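PDB 4XE7: uncharacterized protein from Bacillus thuringiensis serovar kurstaki, which probably polymerises, as a ParM-type bacterial actin, into nucleotide-dependent filaments that help segregate plasmid DNA. Local coordinates for residues Phe15-Leu27 with Asn32-Glu44. Sequence-based numbering, arbitrary orientation.
Sequences FDTGNIKAKISFL and NIESFAIPTVIAE
Ile24 lays its CG2 methyl over the centre of the Phe36 ring, 3.5 Å from the centroid, in the apolar middle of the beta hairpin that pairs 21-27 with 33-39. In this actin-like fold, strands 13-17, 21-27 and 33-45 follow one another across a mixed sheet, and the turn around Gly18 probably corresponds to the first phosphate-binding loop of actin relatives. Phe36 has its CG wedged between backbone N and carbonyl carbon (chi1 60°), which swings the ring alongside Ile24; the CG1 of its own-strand neighbour Ile38 meets the ring edge in plane. Phe26 has a similar chi1 and brings its CE2 to 3.9 Å from Phe36 CE1. Helix 123-140 packs on this side of the sheet, with Ala137 against Phe26 and Arg140 against Phe36. Glu34 lies beside Phe26, its CB 4.0 Å from the ring centroid and offset toward the rim. On the other face, Leu27 CD2 touches Ile33 CG1, and Lys23 rests its CG on Ala37 CB before its amine reaches Ala400 O. Reciprocal N-H...O=C bonds make Ala22-Ile38, Ile24-Phe36 and Phe26-Glu34 the hydrogen-bonded pairs; the two strands' N-to-C directions are 159° apart. Glu34 OE2 makes a salt bridge with Arg140, and OE1 a hydrogen bond with Asn28 ND2. Beside Leu27 and Lys23, Ser25 OG and Ser35 OG share a short 2.5 Å hydrogen bond, and Ser25 OG is also bonded to Ser404. At the far end Thr40, centre of an inverse gamma turn, gives its N-H to Ile20 O at 2.8 Å, almost straight at hydrogen (173°) but from above the carbonyl plane.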
ATOM      1  N   PHE A  15       1.860   9.713   5.992  1.00 23.08           N
ATOM      2  CA  PHE A  15       3.082   9.330   5.304  1.00 26.47           C
ATOM      3  C   PHE A  15       3.677   8.087   5.931  1.00 29.75           C
ATOM      4  O   PHE A  15       4.144   8.096   7.073  1.00 23.43           O
ATOM      5  CB  PHE A  15       4.073  10.495   5.308  1.00 27.05           C
ATOM      6  CG  PHE A  15       3.468  11.772   4.809  1.00 26.20           C
ATOM      7  CD1 PHE A  15       2.915  12.687   5.700  1.00 21.28           C
ATOM      8  CD2 PHE A  15       3.396  12.032   3.449  1.00 26.67           C
ATOM      9  CE1 PHE A  15       2.328  13.853   5.245  1.00 24.78           C
ATOM     10  CE2 PHE A  15       2.803  13.205   2.979  1.00 26.88           C
ATOM     11  CZ  PHE A  15       2.268  14.114   3.882  1.00 25.17           C
ATOM     12  N   ASP A  16       3.626   7.015   5.152  1.00 29.03           N
ATOM     13  CA  ASP A  16       4.059   5.705   5.581  1.00 31.13           C
ATOM     14  C   ASP A  16       5.372   5.349   4.888  1.00 28.87           C
ATOM     15  O   ASP A  16       5.405   4.983   3.716  1.00 23.78           O
ATOM     16  CB  ASP A  16       2.963   4.682   5.285  1.00 30.71           C
ATOM     17  CG  ASP A  16       3.414   3.252   5.500  1.00 44.03           C
ATOM     18  OD1 ASP A  16       4.356   3.024   6.293  1.00 42.70           O
ATOM     19  OD2 ASP A  16       2.809   2.353   4.870  1.00 43.96           O
ATOM     20  N   THR A  17       6.456   5.472   5.640  1.00 30.69           N
ATOM     21  CA  THR A  17       7.795   5.181   5.156  1.00 36.35           C
ATOM     22  C   THR A  17       8.173   3.720   5.407  1.00 43.72           C
ATOM     23  O   THR A  17       8.597   3.370   6.509  1.00 57.19           O
ATOM     24  CB  THR A  17       8.829   6.101   5.845  1.00 41.41           C
ATOM     25  OG1 THR A  17       8.493   7.469   5.590  1.00 36.71           O
ATOM     26  CG2 THR A  17      10.234   5.825   5.347  1.00 45.56           C
ATOM     27  N   GLY A  18       8.005   2.873   4.394  1.00 34.65           N
ATOM     28  CA  GLY A  18       8.477   1.497   4.451  1.00 31.59           C
ATOM     29  C   GLY A  18       9.827   1.290   3.766  1.00 43.17           C
ATOM     30  O   GLY A  18      10.335   2.176   3.074  1.00 36.32           O
ATOM     31  N   ASN A  19      10.412   0.109   3.943  1.00 55.45           N
ATOM     32  CA  ASN A  19      11.698  -0.203   3.319  1.00 57.18           C
ATOM     33  C   ASN A  19      11.592  -0.506   1.834  1.00 52.05           C
ATOM     34  O   ASN A  19      12.557  -0.367   1.089  1.00 56.41           O
ATOM     35  CB  ASN A  19      12.347  -1.391   4.021  1.00 68.72           C
ATOM     36  CG  ASN A  19      12.864  -1.039   5.389  1.00 79.16           C
ATOM     37  OD1 ASN A  19      13.690  -0.137   5.541  1.00 86.65           O
ATOM     38  ND2 ASN A  19      12.372  -1.741   6.403  1.00 77.57           N
ATOM     39  N   ILE A  20      10.421  -0.950   1.405  1.00 42.28           N
ATOM     40  CA  ILE A  20      10.225  -1.307   0.010  1.00 38.74           C
ATOM     41  C   ILE A  20       9.553  -0.157  -0.722  1.00 31.86           C
ATOM     42  O   ILE A  20       9.851   0.113  -1.877  1.00 32.42           O
ATOM     43  CB  ILE A  20       9.362  -2.586  -0.143  1.00 40.64           C
ATOM     44  CG1 ILE A  20       9.963  -3.739   0.651  1.00 45.61           C
ATOM     45  CG2 ILE A  20       9.217  -2.976  -1.619  1.00 41.69           C
ATOM     46  CD1 ILE A  20      11.362  -4.098   0.214  1.00 53.02           C
ATOM     47  N   LYS A  21       8.640   0.513  -0.028  1.00 32.29           N
ATOM     48  CA  LYS A  21       7.781   1.513  -0.654  1.00 37.40           C
ATOM     49  C   LYS A  21       7.590   2.742   0.220  1.00 24.25           C
ATOM     50  O   LYS A  21       7.577   2.662   1.443  1.00 25.80           O
ATOM     51  CB  LYS A  21       6.400   0.914  -0.986  1.00 39.72           C
ATOM     52  CG  LYS A  21       6.395  -0.147  -2.071  1.00 48.17           C
ATOM     53  CD  LYS A  21       4.972  -0.585  -2.398  1.00 55.42           C
ATOM     54  CE  LYS A  21       4.953  -1.778  -3.343  1.00 60.80           C
ATOM     55  NZ  LYS A  21       3.602  -2.406  -3.416  1.00 66.38           N
ATOM     56  N   ALA A  22       7.463   3.889  -0.424  1.00 23.31           N
ATOM     57  CA  ALA A  22       6.975   5.072   0.239  1.00 27.72           C
ATOM     58  C   ALA A  22       5.494   5.117  -0.083  1.00 24.39           C
ATOM     59  O   ALA A  22       5.119   5.111  -1.252  1.00 31.58           O
ATOM     60  CB  ALA A  22       7.696   6.322  -0.258  1.00 26.26           C
ATOM     61  N   LYS A  23       4.641   5.122   0.926  1.00 24.91           N
ATOM     62  CA  LYS A  23       3.212   5.220   0.640  1.00 23.15           C
ATOM     63  C   LYS A  23       2.668   6.526   1.178  1.00 21.30           C
ATOM     64  O   LYS A  23       3.141   7.023   2.189  1.00 21.25           O
ATOM     65  CB  LYS A  23       2.439   4.036   1.224  1.00 25.96           C
ATOM     66  CG  LYS A  23       2.801   2.721   0.586  1.00 22.45           C
ATOM     67  CD  LYS A  23       2.081   1.571   1.249  1.00 31.07           C
ATOM     68  CE  LYS A  23       2.002   0.361   0.312  1.00 29.67           C
ATOM     69  NZ  LYS A  23       1.227  -0.758   0.903  1.00 35.97           N
ATOM     70  N   ILE A  24       1.693   7.088   0.473  1.00 19.47           N
ATOM     71  CA  ILE A  24       1.009   8.285   0.938  1.00 22.11           C
ATOM     72  C   ILE A  24      -0.494   8.104   0.809  1.00 20.22           C
ATOM     73  O   ILE A  24      -0.978   7.487  -0.144  1.00 18.35           O
ATOM     74  CB  ILE A  24       1.452   9.538   0.145  1.00 21.90           C
ATOM     75  CG1 ILE A  24       0.771  10.803   0.664  1.00 19.57           C
ATOM     76  CG2 ILE A  24       1.125   9.391  -1.340  1.00 29.14           C
ATOM     77  CD1 ILE A  24       1.237  12.101  -0.108  1.00 16.69           C
ATOM     78  N   SER A  25      -1.229   8.629   1.780  1.00 16.28           N
ATOM     79  CA  SER A  25      -2.659   8.829   1.643  1.00 22.99           C
ATOM     80  C   SER A  25      -2.960  10.303   1.906  1.00 24.50           C
ATOM     81  O   SER A  25      -2.498  10.855   2.900  1.00 20.92           O
ATOM     82  CB  SER A  25      -3.438   7.932   2.611  1.00 23.66           C
ATOM     83  OG  SER A  25      -3.386   6.576   2.202  1.00 24.20           O
ATOM     84  N   PHE A  26      -3.712  10.959   1.029  1.00 21.06           N
ATOM     85  CA  PHE A  26      -4.009  12.371   1.270  1.00 18.14           C
ATOM     86  C   PHE A  26      -5.433  12.701   0.882  1.00 18.16           C
ATOM     87  O   PHE A  26      -6.115  11.903   0.238  1.00 20.88           O
ATOM     88  CB  PHE A  26      -3.031  13.278   0.507  1.00 19.27           C
ATOM     89  CG  PHE A  26      -3.143  13.175  -0.991  1.00 19.33           C
ATOM     90  CD1 PHE A  26      -3.825  14.138  -1.723  1.00 31.62           C
ATOM     91  CD2 PHE A  26      -2.569  12.111  -1.667  1.00 21.22           C
ATOM     92  CE1 PHE A  26      -3.931  14.049  -3.116  1.00 20.87           C
ATOM     93  CE2 PHE A  26      -2.678  12.012  -3.059  1.00 20.57           C
ATOM     94  CZ  PHE A  26      -3.355  12.983  -3.775  1.00 23.66           C
ATOM     95  N   LEU A  27      -5.897  13.877   1.281  1.00 23.86           N
ATOM     96  CA  LEU A  27      -7.226  14.308   0.874  1.00 19.87           C
ATOM     97  C   LEU A  27      -7.114  15.126  -0.403  1.00 20.26           C
ATOM     98  O   LEU A  27      -6.368  16.104  -0.474  1.00 19.25           O
ATOM     99  CB  LEU A  27      -7.909  15.100   1.985  1.00 19.89           C
ATOM    100  CG  LEU A  27      -8.200  14.247   3.228  1.00 30.16           C
ATOM    101  CD1 LEU A  27      -8.829  15.085   4.345  1.00 31.99           C
ATOM    102  CD2 LEU A  27      -9.120  13.057   2.856  1.00 21.59           C
ATOM    103  N   ASN A  32     -11.792  13.415  -0.738  1.00 20.57           N
ATOM    104  CA  ASN A  32     -11.679  11.965  -0.596  1.00 22.54           C
ATOM    105  C   ASN A  32     -10.236  11.555  -0.352  1.00 26.43           C
ATOM    106  O   ASN A  32      -9.304  12.305  -0.684  1.00 21.63           O
ATOM    107  CB  ASN A  32     -12.208  11.241  -1.835  1.00 17.59           C
ATOM    108  CG  ASN A  32     -13.697  11.432  -2.029  1.00 26.75           C
ATOM    109  OD1 ASN A  32     -14.459  11.506  -1.059  1.00 23.50           O
ATOM    110  ND2 ASN A  32     -14.125  11.502  -3.287  1.00 27.20           N
ATOM    111  N   ILE A  33     -10.054  10.363   0.216  1.00 17.93           N
ATOM    112  CA  ILE A  33      -8.712   9.830   0.445  1.00 21.44           C
ATOM    113  C   ILE A  33      -8.149   9.293  -0.857  1.00 23.26           C
ATOM    114  O   ILE A  33      -8.765   8.446  -1.483  1.00 22.72           O
ATOM    115  CB  ILE A  33      -8.710   8.707   1.514  1.00 19.45           C
ATOM    116  CG1 ILE A  33      -9.276   9.256   2.825  1.00 22.46           C
ATOM    117  CG2 ILE A  33      -7.276   8.144   1.713  1.00 21.90           C
ATOM    118  CD1 ILE A  33      -9.381   8.248   3.932  1.00 23.52           C
ATOM    119  N   GLU A  34      -6.989   9.804  -1.257  1.00 20.57           N
ATOM    120  CA  GLU A  34      -6.286   9.354  -2.454  1.00 24.79           C
ATOM    121  C   GLU A  34      -4.913   8.789  -2.057  1.00 28.70           C
ATOM    122  O   GLU A  34      -4.209   9.375  -1.239  1.00 21.92           O
ATOM    123  CB  GLU A  34      -6.147  10.519  -3.445  1.00 19.84           C
ATOM    124  CG  GLU A  34      -5.651  10.138  -4.815  1.00 27.93           C
ATOM    125  CD  GLU A  34      -5.968  11.198  -5.866  1.00 29.69           C
ATOM    126  OE1 GLU A  34      -7.098  11.728  -5.851  1.00 27.99           O
ATOM    127  OE2 GLU A  34      -5.082  11.524  -6.685  1.00 30.57           O
ATOM    128  N   SER A  35      -4.543   7.642  -2.613  1.00 20.50           N
ATOM    129  CA  SER A  35      -3.305   6.967  -2.214  1.00 21.17           C
ATOM    130  C   SER A  35      -2.504   6.461  -3.393  1.00 26.63           C
ATOM    131  O   SER A  35      -3.071   6.027  -4.417  1.00 20.63           O
ATOM    132  CB  SER A  35      -3.600   5.780  -1.297  1.00 16.91           C
ATOM    133  OG  SER A  35      -4.247   6.201  -0.116  1.00 23.32           O
ATOM    134  N   PHE A  36      -1.182   6.521  -3.240  1.00 23.50           N
ATOM    135  CA  PHE A  36      -0.270   5.830  -4.145  1.00 21.86           C
ATOM    136  C   PHE A  36       1.014   5.448  -3.409  1.00 29.20           C
ATOM    137  O   PHE A  36       1.250   5.865  -2.265  1.00 20.23           O
ATOM    138  CB  PHE A  36       0.041   6.678  -5.381  1.00 26.84           C
ATOM    139  CG  PHE A  36       0.688   8.007  -5.077  1.00 24.49           C
ATOM    140  CD1 PHE A  36      -0.086   9.151  -4.927  1.00 18.16           C
ATOM    141  CD2 PHE A  36       2.071   8.113  -4.956  1.00 21.82           C
ATOM    142  CE1 PHE A  36       0.504  10.377  -4.654  1.00 24.98           C
ATOM    143  CE2 PHE A  36       2.677   9.344  -4.701  1.00 17.19           C
ATOM    144  CZ  PHE A  36       1.882  10.473  -4.532  1.00 23.63           C
ATOM    145  N   ALA A  37       1.830   4.638  -4.072  1.00 26.91           N
ATOM    146  CA  ALA A  37       3.081   4.151  -3.521  1.00 25.34           C
ATOM    147  C   ALA A  37       4.231   4.465  -4.471  1.00 28.46           C
ATOM    148  O   ALA A  37       4.114   4.296  -5.683  1.00 30.18           O
ATOM    149  CB  ALA A  37       3.010   2.671  -3.278  1.00 18.56           C
ATOM    150  N   ILE A  38       5.345   4.913  -3.915  1.00 22.74           N
ATOM    151  CA  ILE A  38       6.557   5.095  -4.702  1.00 22.87           C
ATOM    152  C   ILE A  38       7.603   4.119  -4.191  1.00 21.99           C
ATOM    153  O   ILE A  38       7.970   4.165  -3.019  1.00 25.67           O
ATOM    154  CB  ILE A  38       7.082   6.542  -4.616  1.00 26.67           C
ATOM    155  CG1 ILE A  38       6.015   7.519  -5.124  1.00 23.89           C
ATOM    156  CG2 ILE A  38       8.359   6.699  -5.440  1.00 23.78           C
ATOM    157  CD1 ILE A  38       6.455   9.002  -5.156  1.00 24.71           C
ATOM    158  N   PRO A  39       8.082   3.214  -5.061  1.00 27.59           N
ATOM    159  CA  PRO A  39       9.086   2.266  -4.570  1.00 28.19           C
ATOM    160  C   PRO A  39      10.349   2.995  -4.083  1.00 27.59           C
ATOM    161  O   PRO A  39      10.778   4.025  -4.641  1.00 22.25           O
ATOM    162  CB  PRO A  39       9.384   1.384  -5.791  1.00 32.33           C
ATOM    163  CG  PRO A  39       8.244   1.629  -6.755  1.00 31.42           C
ATOM    164  CD  PRO A  39       7.778   3.026  -6.493  1.00 28.38           C
ATOM    165  N   THR A  40      10.931   2.452  -3.027  1.00 29.02           N
ATOM    166  CA  THR A  40      12.056   3.084  -2.363  1.00 30.90           C
ATOM    167  C   THR A  40      13.344   2.772  -3.125  1.00 34.82           C
ATOM    168  O   THR A  40      14.185   1.961  -2.710  1.00 28.45           O
ATOM    169  CB  THR A  40      12.117   2.632  -0.910  1.00 33.26           C
ATOM    170  OG1 THR A  40      10.815   2.820  -0.339  1.00 27.45           O
ATOM    171  CG2 THR A  40      13.153   3.441  -0.122  1.00 29.76           C
ATOM    172  N   VAL A  41      13.463   3.431  -4.271  1.00 28.33           N
ATOM    173  CA  VAL A  41      14.562   3.230  -5.183  1.00 23.57           C
ATOM    174  C   VAL A  41      14.945   4.574  -5.757  1.00 26.22           C
ATOM    175  O   VAL A  41      14.095   5.277  -6.311  1.00 23.03           O
ATOM    176  CB  VAL A  41      14.195   2.293  -6.339  1.00 27.47           C
ATOM    177  CG1 VAL A  41      15.394   2.113  -7.245  1.00 24.79           C
ATOM    178  CG2 VAL A  41      13.706   0.949  -5.825  1.00 28.31           C
ATOM    179  N   ILE A  42      16.210   4.948  -5.617  1.00 22.07           N
ATOM    180  CA  ILE A  42      16.684   6.186  -6.228  1.00 24.74           C
ATOM    181  C   ILE A  42      17.943   5.940  -7.066  1.00 29.67           C
ATOM    182  O   ILE A  42      18.618   4.923  -6.910  1.00 34.14           O
ATOM    183  CB  ILE A  42      16.948   7.271  -5.153  1.00 29.06           C
ATOM    184  CG1 ILE A  42      18.177   6.921  -4.319  1.00 21.01           C
ATOM    185  CG2 ILE A  42      15.687   7.467  -4.265  1.00 22.56           C
ATOM    186  CD1 ILE A  42      18.511   7.962  -3.257  1.00 28.56           C
ATOM    187  N   ALA A  43      18.232   6.866  -7.972  1.00 26.84           N
ATOM    188  CA  ALA A  43      19.414   6.785  -8.837  1.00 27.41           C
ATOM    189  C   ALA A  43      19.842   8.195  -9.234  1.00 27.70           C
ATOM    190  O   ALA A  43      18.994   9.016  -9.585  1.00 30.66           O
ATOM    191  CB  ALA A  43      19.126   5.921 -10.085  1.00 19.87           C
ATOM    192  N   GLU A  44      21.145   8.481  -9.169  1.00 22.35           N
ATOM    193  CA  GLU A  44      21.661   9.797  -9.546  1.00 29.92           C
ATOM    194  C   GLU A  44      21.290  10.126 -11.002  1.00 33.17           C
ATOM    195  O   GLU A  44      21.349   9.261 -11.878  1.00 30.14           O
ATOM    196  CB  GLU A  44      23.187   9.871  -9.339  1.00 35.36           C
ATOM    197  CG  GLU A  44      23.648   9.820  -7.858  1.00 33.33           C
ATOM    198  CD  GLU A  44      25.125  10.193  -7.663  1.00 32.41           C
ATOM    199  OE1 GLU A  44      25.768  10.668  -8.625  1.00 32.07           O
ATOM    200  OE2 GLU A  44      25.637  10.044  -6.533  1.00 36.00           O
TER
HETATM  201  O   HOH W   1      11.032   4.660   2.421  1.00 28.24           O